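Local structure of protein with a SET domain within carboxy region (Cryptosporidium parvum, 4LDG) at residues A[193-198]-A[241-246]; A[102-107]-A[112-117]; A[90-93]-A[97-100]. The protein probably acts as a histone H4K20 methyltransferase of the SET8 type, this chain being the carboxy-terminal part that carries the SET domain. One frame throughout, in Å; residues are numbered along the deposited sequence.

Contact 1. Residues A[193-198]-A[241-246]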
loop_
_atom_site.group_PDB
_atom_site.type_symbol
_atom_site.label_atom_id
_atom_site.label_comp_id
_atom_site.label_asym_id
_atom_site.label_seq_id
_atom_site.Cartn_x
_atom_site.Cartn_y
_atom_site.Cartn_z
ATOM N N TYR A 193 1.669 4.104 -15.530
ATOM C CA TYR A 193 1.073 3.624 -14.300
ATOM C C TYR A 193 0.329 4.800 -13.694
ATOM O O TYR A 193 0.815 5.441 -12.769
ATOM C CB TYR A 193 2.153 3.138 -13.324
ATOM C CG TYR A 193 2.949 1.901 -13.734
ATOM C CD1 TYR A 193 2.651 0.657 -13.205
ATOM C CD2 TYR A 193 4.028 1.988 -14.606
ATOM C CE1 TYR A 193 3.386 -0.471 -13.539
ATOM C CE2 TYR A 193 4.763 0.859 -14.960
ATOM C CZ TYR A 193 4.438 -0.366 -14.414
ATOM O OH TYR A 193 5.161 -1.488 -14.748
ATOM N N MET A 194 -0.837 5.104 -14.238
ATOM C CA MET A 194 -1.609 6.240 -13.781
ATOM C C MET A 194 -2.916 5.738 -13.238
ATOM O O MET A 194 -3.514 4.793 -13.772
ATOM C CB MET A 194 -1.855 7.242 -14.908
ATOM C CG MET A 194 -0.588 7.836 -15.486
ATOM S SD MET A 194 -0.825 9.095 -16.770
ATOM C CE MET A 194 -1.568 10.441 -15.881
ATOM N N TYR A 195 -3.363 6.381 -12.168
ATOM C CA TYR A 195 -4.588 5.985 -11.518
ATOM C C TYR A 195 -5.500 7.203 -11.354
ATOM O O TYR A 195 -5.290 8.052 -10.463
ATOM C CB TYR A 195 -4.271 5.338 -10.174
ATOM C CG TYR A 195 -5.434 4.621 -9.595
ATOM C CD1 TYR A 195 -5.490 3.250 -9.619
ATOM C CD2 TYR A 195 -6.514 5.305 -9.075
ATOM C CE1 TYR A 195 -6.584 2.581 -9.112
ATOM C CE2 TYR A 195 -7.605 4.642 -8.564
ATOM C CZ TYR A 195 -7.649 3.283 -8.598
ATOM O OH TYR A 195 -8.729 2.588 -8.094
ATOM N N TYR A 196 -6.509 7.265 -12.214
ATOM C CA TYR A 196 -7.609 8.250 -12.111
ATOM C C TYR A 196 -8.641 7.760 -11.104
ATOM O O TYR A 196 -9.046 6.602 -11.173
ATOM C CB TYR A 196 -8.332 8.459 -13.459
ATOM C CG TYR A 196 -7.477 9.106 -14.554
ATOM C CD1 TYR A 196 -7.296 10.494 -14.611
ATOM C CD2 TYR A 196 -6.836 8.341 -15.513
ATOM C CE1 TYR A 196 -6.506 11.088 -15.587
ATOM C CE2 TYR A 196 -6.060 8.939 -16.508
ATOM C CZ TYR A 196 -5.900 10.316 -16.537
ATOM O OH TYR A 196 -5.128 10.919 -17.523
ATOM N N PHE A 197 -9.075 8.666 -10.224
ATOM C CA PHE A 197 -10.123 8.433 -9.229
ATOM C C PHE A 197 -10.819 9.738 -8.831
ATOM O O PHE A 197 -10.330 10.852 -9.097
ATOM C CB PHE A 197 -9.575 7.758 -7.947
ATOM C CG PHE A 197 -8.554 8.580 -7.193
ATOM C CD1 PHE A 197 -8.893 9.239 -6.015
ATOM C CD2 PHE A 197 -7.248 8.674 -7.645
ATOM C CE1 PHE A 197 -7.957 9.973 -5.316
ATOM C CE2 PHE A 197 -6.307 9.430 -6.975
ATOM C CZ PHE A 197 -6.662 10.076 -5.797
ATOM N N LYS A 198 -11.976 9.581 -8.202
ATOM C CA LYS A 198 -12.730 10.691 -7.638
ATOM C C LYS A 198 -12.738 10.559 -6.112
ATOM O O LYS A 198 -13.032 9.483 -5.577
ATOM C CB LYS A 198 -14.159 10.662 -8.175
ATOM C CG LYS A 198 -14.975 11.916 -7.868
ATOM C CD LYS A 198 -16.428 11.768 -8.341
ATOM C CE LYS A 198 -16.999 13.065 -8.918
ATOM N NZ LYS A 198 -16.512 13.352 -10.309
ATOM N N PRO A 241 -5.660 13.918 -1.047
ATOM C CA PRO A 241 -6.117 12.540 -0.981
ATOM C C PRO A 241 -4.922 11.631 -0.957
ATOM O O PRO A 241 -3.975 11.878 -1.682
ATOM C CB PRO A 241 -6.870 12.358 -2.292
ATOM C CG PRO A 241 -6.205 13.304 -3.234
ATOM C CD PRO A 241 -5.835 14.498 -2.391
ATOM N N ARG A 242 -4.976 10.609 -0.106
ATOM C CA ARG A 242 -3.987 9.544 -0.040
ATOM C C ARG A 242 -4.700 8.246 -0.349
ATOM O O ARG A 242 -5.626 7.823 0.405
ATOM C CB ARG A 242 -3.372 9.456 1.356
ATOM C CG ARG A 242 -2.903 10.807 1.895
ATOM C CD ARG A 242 -1.737 11.362 1.099
ATOM N NE ARG A 242 -0.570 10.509 1.313
ATOM C CZ ARG A 242 0.363 10.705 2.239
ATOM N NH1 ARG A 242 0.305 11.751 3.075
ATOM N NH2 ARG A 242 1.355 9.840 2.350
ATOM N N LEU A 243 -4.250 7.597 -1.428
ATOM C CA LEU A 243 -4.917 6.412 -1.951
ATOM C C LEU A 243 -4.123 5.189 -1.516
ATOM O O LEU A 243 -2.881 5.148 -1.674
ATOM C CB LEU A 243 -4.988 6.505 -3.484
ATOM C CG LEU A 243 -5.562 5.354 -4.339
ATOM C CD1 LEU A 243 -7.063 5.192 -4.110
ATOM C CD2 LEU A 243 -5.277 5.617 -5.810
ATOM N N PHE A 244 -4.837 4.189 -0.987
ATOM C CA PHE A 244 -4.195 3.000 -0.451
ATOM C C PHE A 244 -5.029 1.754 -0.620
ATOM O O PHE A 244 -6.275 1.809 -0.825
ATOM C CB PHE A 244 -3.804 3.169 1.050
ATOM C CG PHE A 244 -4.977 3.376 1.999
ATOM C CD1 PHE A 244 -5.457 2.345 2.782
ATOM C CD2 PHE A 244 -5.585 4.608 2.109
ATOM C CE1 PHE A 244 -6.532 2.543 3.645
ATOM C CE2 PHE A 244 -6.658 4.815 2.958
ATOM C CZ PHE A 244 -7.132 3.789 3.730
ATOM N N PHE A 245 -4.322 0.623 -0.527
ATOM C CA PHE A 245 -4.931 -0.690 -0.648
ATOM C C PHE A 245 -5.176 -1.289 0.724
ATOM O O PHE A 245 -4.359 -1.130 1.633
ATOM C CB PHE A 245 -3.989 -1.596 -1.398
ATOM C CG PHE A 245 -3.842 -1.253 -2.846
ATOM C CD1 PHE A 245 -4.902 -1.390 -3.705
ATOM C CD2 PHE A 245 -2.613 -0.845 -3.355
ATOM C CE1 PHE A 245 -4.749 -1.127 -5.045
ATOM C CE2 PHE A 245 -2.458 -0.572 -4.685
ATOM C CZ PHE A 245 -3.529 -0.716 -5.529
ATOM N N VAL A 246 -6.314 -1.951 0.882
ATOM C CA VAL A 246 -6.544 -2.816 2.038
ATOM C C VAL A 246 -6.979 -4.172 1.535
ATOM O O VAL A 246 -7.520 -4.283 0.449
ATOM C CB VAL A 246 -7.593 -2.247 2.999
ATOM C CG1 VAL A 246 -7.148 -0.889 3.512
ATOM C CG2 VAL A 246 -8.938 -2.111 2.341
#
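With CG trans to the backbone nitrogen in both residues (chi1 -166° in Tyr195, 176° in Leu243), the two side chains extend from their strands into the space between them and meet at about a right angle. The methyl Leu243 CD2 lies over one face of the Tyr195 ring in a CH-pi contact, 3.9 Å from the ring centroid and displaced toward the rim, where Tyr195 CD2 is 3.5 Å from Leu243 CD2. The same methyl also meets a face of the neighbouring aromatic, 4.1 Å from Phe197 CD2. Leucine suits this place because its side chain is long enough to carry one methyl, CD2, between the two rings. Pro241 comes to the Phe197 ring from its edge, with Pro241 CB 4.0 Å from Phe197 CE1; its compact ring fills that position without bringing a polar group into the core. Side chains alone join the strands, whose axes pass 10.2 Å apart at 116°. Both belong to the SET domain but to different sheets: 194-199 is an outer strand beside 202-207, while 240-247 runs between 163-166 and 230-237. Tyr196 and Met194 turn toward helix 175-187, and Arg242, Phe244 and Val246 pack on helix 121-134.

Contact 2. Residues A[102-107]-A[112-117]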
loop_
_atom_site.group_PDB
_atom_site.type_symbol
_atom_site.label_atom_id
_atom_site.label_comp_id
_atom_site.label_asym_id
_atom_site.label_seq_id
_atom_site.Cartn_x
_atom_site.Cartn_y
_atom_site.Cartn_z
ATOM N N GLU A 102 -0.915 1.944 19.880
ATOM C CA GLU A 102 0.312 1.291 20.299
ATOM C C GLU A 102 0.110 -0.193 20.565
ATOM O O GLU A 102 1.041 -0.975 20.411
ATOM C CB GLU A 102 0.896 1.965 21.542
ATOM C CG GLU A 102 1.228 3.422 21.312
ATOM C CD GLU A 102 2.516 3.861 21.979
ATOM O OE1 GLU A 102 2.520 3.847 23.228
ATOM O OE2 GLU A 102 3.486 4.254 21.262
ATOM N N ALA A 103 -1.105 -0.576 20.957
ATOM C CA ALA A 103 -1.446 -1.983 21.064
ATOM C C ALA A 103 -1.666 -2.607 19.687
ATOM O O ALA A 103 -1.354 -3.770 19.481
ATOM C CB ALA A 103 -2.690 -2.172 21.899
ATOM N N THR A 104 -2.215 -1.852 18.753
ATOM C CA THR A 104 -2.565 -2.426 17.460
ATOM C C THR A 104 -1.334 -2.569 16.583
ATOM O O THR A 104 -1.190 -3.561 15.886
ATOM C CB THR A 104 -3.633 -1.575 16.775
ATOM O OG1 THR A 104 -4.806 -1.554 17.613
ATOM C CG2 THR A 104 -3.982 -2.122 15.392
ATOM N N ILE A 105 -0.428 -1.594 16.658
ATOM C CA ILE A 105 0.765 -1.553 15.825
ATOM C C ILE A 105 2.019 -1.664 16.675
ATOM O O ILE A 105 2.144 -0.952 17.684
ATOM C CB ILE A 105 0.818 -0.226 15.058
ATOM C CG1 ILE A 105 -0.294 -0.236 14.010
ATOM C CG2 ILE A 105 2.195 -0.038 14.405
ATOM C CD1 ILE A 105 -0.774 1.118 13.633
ATOM N N ASP A 106 2.921 -2.570 16.294
ATOM C CA ASP A 106 4.213 -2.714 16.975
ATOM C C ASP A 106 5.123 -1.700 16.346
ATOM O O ASP A 106 5.475 -1.842 15.176
ATOM C CB ASP A 106 4.778 -4.110 16.751
ATOM C CG ASP A 106 6.114 -4.336 17.472
ATOM O OD1 ASP A 106 6.195 -5.333 18.242
ATOM O OD2 ASP A 106 7.065 -3.524 17.257
ATOM N N MET A 107 5.504 -0.699 17.132
ATOM C CA MET A 107 6.323 0.412 16.659
ATOM C C MET A 107 7.800 0.053 16.472
ATOM O O MET A 107 8.542 0.796 15.831
ATOM C CB MET A 107 6.181 1.602 17.615
ATOM C CG MET A 107 5.319 2.755 17.082
ATOM S SD MET A 107 3.540 2.468 17.003
ATOM C CE MET A 107 2.988 3.311 18.466
ATOM N N ILE A 112 1.388 -4.426 11.735
ATOM C CA ILE A 112 0.069 -4.421 12.304
ATOM C C ILE A 112 -0.036 -5.735 13.075
ATOM O O ILE A 112 -0.127 -6.805 12.477
ATOM C CB ILE A 112 -1.022 -4.296 11.247
ATOM C CG1 ILE A 112 -0.844 -3.014 10.466
ATOM C CG2 ILE A 112 -2.400 -4.269 11.912
ATOM C CD1 ILE A 112 -1.920 -2.845 9.390
ATOM N N HIS A 113 0.008 -5.613 14.403
ATOM C CA HIS A 113 0.109 -6.743 15.314
ATOM C C HIS A 113 -1.246 -7.363 15.622
ATOM O O HIS A 113 -1.329 -8.576 15.763
ATOM C CB HIS A 113 0.780 -6.263 16.606
ATOM C CG HIS A 113 0.798 -7.272 17.701
ATOM N ND1 HIS A 113 1.556 -8.423 17.639
ATOM C CD2 HIS A 113 0.179 -7.292 18.901
ATOM C CE1 HIS A 113 1.379 -9.122 18.743
ATOM N NE2 HIS A 113 0.546 -8.459 19.522
ATOM N N LEU A 114 -2.300 -6.539 15.756
ATOM C CA LEU A 114 -3.642 -7.053 16.054
ATOM C C LEU A 114 -4.534 -7.009 14.818
ATOM O O LEU A 114 -4.388 -6.130 14.003
ATOM C CB LEU A 114 -4.315 -6.223 17.145
ATOM C CG LEU A 114 -3.758 -6.270 18.568
ATOM C CD1 LEU A 114 -4.468 -5.244 19.449
ATOM C CD2 LEU A 114 -3.901 -7.672 19.151
ATOM N N PRO A 115 -5.485 -7.949 14.690
ATOM C CA PRO A 115 -6.507 -7.818 13.652
ATOM C C PRO A 115 -7.243 -6.515 13.823
ATOM O O PRO A 115 -7.380 -6.047 14.946
ATOM C CB PRO A 115 -7.468 -8.973 13.951
ATOM C CG PRO A 115 -6.674 -9.959 14.729
ATOM C CD PRO A 115 -5.703 -9.141 15.533
ATOM N N ILE A 116 -7.713 -5.929 12.725
ATOM C CA ILE A 116 -8.532 -4.753 12.789
ATOM C C ILE A 116 -9.865 -4.852 12.039
ATOM O O ILE A 116 -10.612 -3.877 11.976
ATOM C CB ILE A 116 -7.744 -3.508 12.316
ATOM C CG1 ILE A 116 -7.507 -3.531 10.813
ATOM C CG2 ILE A 116 -6.425 -3.386 13.079
ATOM C CD1 ILE A 116 -6.848 -2.259 10.332
ATOM N N TYR A 117 -10.194 -6.017 11.491
ATOM C CA TYR A 117 -11.465 -6.154 10.786
ATOM C C TYR A 117 -12.619 -6.092 11.789
ATOM O O TYR A 117 -13.754 -5.861 11.405
ATOM C CB TYR A 117 -11.537 -7.456 9.954
ATOM C CG TYR A 117 -11.321 -8.743 10.725
ATOM C CD1 TYR A 117 -10.051 -9.321 10.795
ATOM C CD2 TYR A 117 -12.378 -9.391 11.372
ATOM C CE1 TYR A 117 -9.825 -10.504 11.492
ATOM C CE2 TYR A 117 -12.172 -10.586 12.067
ATOM C CZ TYR A 117 -10.883 -11.137 12.124
ATOM O OH TYR A 117 -10.631 -12.313 12.818
#
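Ala103 O, near the helix end, lies at the edge of the His113 ring, near its plane, 3.9 Å from His113 CD2; on the other side of the ring, ND1 is hydrogen-bonded to Tyr33 OH. Next to it the carbonyl of Thr104 serves as a double acceptor. His113 N approaches nearly in line with the C=O at 2.8 Å, whereas Leu114 N, 3.2 Å from Thr104 O, lies in the carbonyl plane on a lone pair with an N-H...O angle of 158°. Two successive amides thus grip one oxygen at the end of a helix. Leu114 leans its branch alongside this backbone, CD1 coming within 3.4 Å of Ala103 O and 4.3 Å of Ala103 CB; the small alanine lets the leucine lie close. Thr104 suits a buried position by dividing its branches: OG1 is hydrogen-bonded to Ile100 O and Tyr119 OH, while CG2, trans to the backbone nitrogen (OG1 has chi1 -61°), reaches Ile116 CG2 at 3.6 Å. Beyond the helix, Ile105 and Ile112 form an antiparallel non-hydrogen-bonded pair and send their beta-branched side chains to the same face. Asp106 OD2 accepts from the amides of Asn108 and Tyr109, the first bond closing an Asx turn. The arrangement is a short beta hairpin, strands 105-106 and 111-112, springing directly from helix 98-104, with the loop that follows it folded back on the helix end.

Contact 3. Residues A[90-93]-A[97-100]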
loop_
_atom_site.group_PDB
_atom_site.type_symbol
_atom_site.label_atom_id
_atom_site.label_comp_id
_atom_site.label_asym_id
_atom_site.label_seq_id
_atom_site.Cartn_x
_atom_site.Cartn_y
_atom_site.Cartn_z
ATOM N N VAL A 90 0.972 14.624 13.734
ATOM C CA VAL A 90 -0.191 14.708 12.824
ATOM C C VAL A 90 -0.824 13.370 12.484
ATOM O O VAL A 90 -1.865 13.359 11.842
ATOM C CB VAL A 90 0.086 15.488 11.505
ATOM C CG1 VAL A 90 0.337 16.945 11.851
ATOM C CG2 VAL A 90 1.226 14.891 10.697
ATOM N N SER A 91 -0.219 12.268 12.922
ATOM C CA SER A 91 -0.669 10.928 12.513
ATOM C C SER A 91 -1.746 10.336 13.428
ATOM O O SER A 91 -2.291 9.267 13.138
ATOM C CB SER A 91 0.516 9.977 12.417
ATOM O OG SER A 91 1.072 9.713 13.689
ATOM N N PHE A 92 -2.046 11.029 14.522
ATOM C CA PHE A 92 -3.187 10.674 15.353
ATOM C C PHE A 92 -3.869 11.929 15.803
ATOM O O PHE A 92 -3.326 13.022 15.666
ATOM C CB PHE A 92 -2.782 9.821 16.543
ATOM C CG PHE A 92 -1.815 10.478 17.473
ATOM C CD1 PHE A 92 -2.254 11.053 18.647
ATOM C CD2 PHE A 92 -0.444 10.480 17.205
ATOM C CE1 PHE A 92 -1.367 11.675 19.512
ATOM C CE2 PHE A 92 0.440 11.104 18.078
ATOM C CZ PHE A 92 -0.031 11.706 19.235
ATOM N N GLY A 93 -5.068 11.765 16.331
ATOM C CA GLY A 93 -5.877 12.892 16.771
ATOM C C GLY A 93 -5.647 13.181 18.243
ATOM O O GLY A 93 -4.535 13.521 18.658
ATOM N N GLU A 97 -6.354 8.458 21.586
ATOM C CA GLU A 97 -6.252 7.450 20.515
ATOM C C GLU A 97 -4.971 6.629 20.630
ATOM O O GLU A 97 -4.825 5.581 20.012
ATOM C CB GLU A 97 -6.322 8.104 19.132
ATOM C CG GLU A 97 -7.668 8.753 18.862
ATOM C CD GLU A 97 -7.767 9.467 17.506
ATOM O OE1 GLU A 97 -6.764 9.515 16.749
ATOM O OE2 GLU A 97 -8.884 9.967 17.178
ATOM N N ILE A 98 -4.037 7.110 21.440
ATOM C CA ILE A 98 -2.709 6.545 21.446
ATOM C C ILE A 98 -2.654 5.124 21.978
ATOM O O ILE A 98 -1.877 4.319 21.477
ATOM C CB ILE A 98 -1.710 7.486 22.144
ATOM C CG1 ILE A 98 -1.046 8.341 21.071
ATOM C CG2 ILE A 98 -0.636 6.736 22.927
ATOM C CD1 ILE A 98 -0.225 7.556 20.071
ATOM N N SER A 99 -3.491 4.805 22.956
ATOM C CA SER A 99 -3.483 3.478 23.553
ATOM C C SER A 99 -3.775 2.361 22.548
ATOM O O SER A 99 -3.032 1.387 22.482
ATOM C CB SER A 99 -4.478 3.421 24.701
ATOM O OG SER A 99 -4.151 4.428 25.626
ATOM N N ILE A 100 -4.854 2.511 21.783
ATOM C CA ILE A 100 -5.263 1.496 20.817
ATOM C C ILE A 100 -4.233 1.379 19.711
ATOM O O ILE A 100 -3.981 0.270 19.216
ATOM C CB ILE A 100 -6.624 1.824 20.162
ATOM C CG1 ILE A 100 -7.754 1.801 21.209
ATOM C CG2 ILE A 100 -6.944 0.824 19.050
ATOM C CD1 ILE A 100 -7.864 0.490 21.959
#
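Phe92 leaves the 3-10 turn in extended form, and Gly93 then bends the chain back toward Glu97, with phi and psi both strongly negative and 6.6 Å between Gly93 CA and Glu97 CA. The result is a tight loop-to-helix connection: the chain doubles back and enters helix 98-104, and a side chain near the helix start ties down the backbone of the loop. That side chain is Glu97. Extended beyond CG, it carries its carboxylate to the amide of Gly93, and Gly93 N donates to Glu97 OE1 over 2.8 Å at an N-H...O angle of 156°. The donor stands above the carboxylate, 52° out of its plane. Glutamate has both the length to span the turn and an oxygen to receive the amide, and glycine, without a side chain, adopts this backbone shape easily and lets the acid come in close. On its other side, Gly93 O takes a hydrogen bond from Arg89 NH1, so backbone groups of one residue are held by an acid and a base. The carboxyl-bearing chain also touches Ile126 of helix 121-134, and a malonate ion, probably from the crystallisation liquor, lies about 6 Å from the side chain of Glu97.

The second half of the contact is apolar. Phe92 has CG between its backbone nitrogen and carbonyl carbon (chi1 61°), which turns the ring toward the first helical turn. A flat aromatic suits this place because the CG1-CD1 arm of Ile98 can lie across its face: Ile98 CG1 makes a CH-pi contact 3.9 Å from the Phe92 centroid. This methylene comes within 3.7 Å of Phe92 CE1, while the terminal methyl Ile98 CD1 lies 4.1 Å from both Phe92 CD2 and Phe92 CE2.

Contact 1 lies in the core and joins two sheets of the SET domain, whereas contact 3 is at the surface and contact 2 is partly buried. The last two are neighbours, their centres about 12 Å apart on the same side of the chain's centre, and both use helix 98-104: contact 3 lies at the loop leading into it and contact 2 at its end. The chemistry follows the setting. Between the sheets only apolar groups meet, aromatic rings against a leucine methyl and a proline; near the helix start a carboxylate takes a loop amide, and at the helix end two amides share one carbonyl oxygen. Helix 121-134 packs on residues of all three regions, although the centre of contact 1 lies about 24 Å from each of the others.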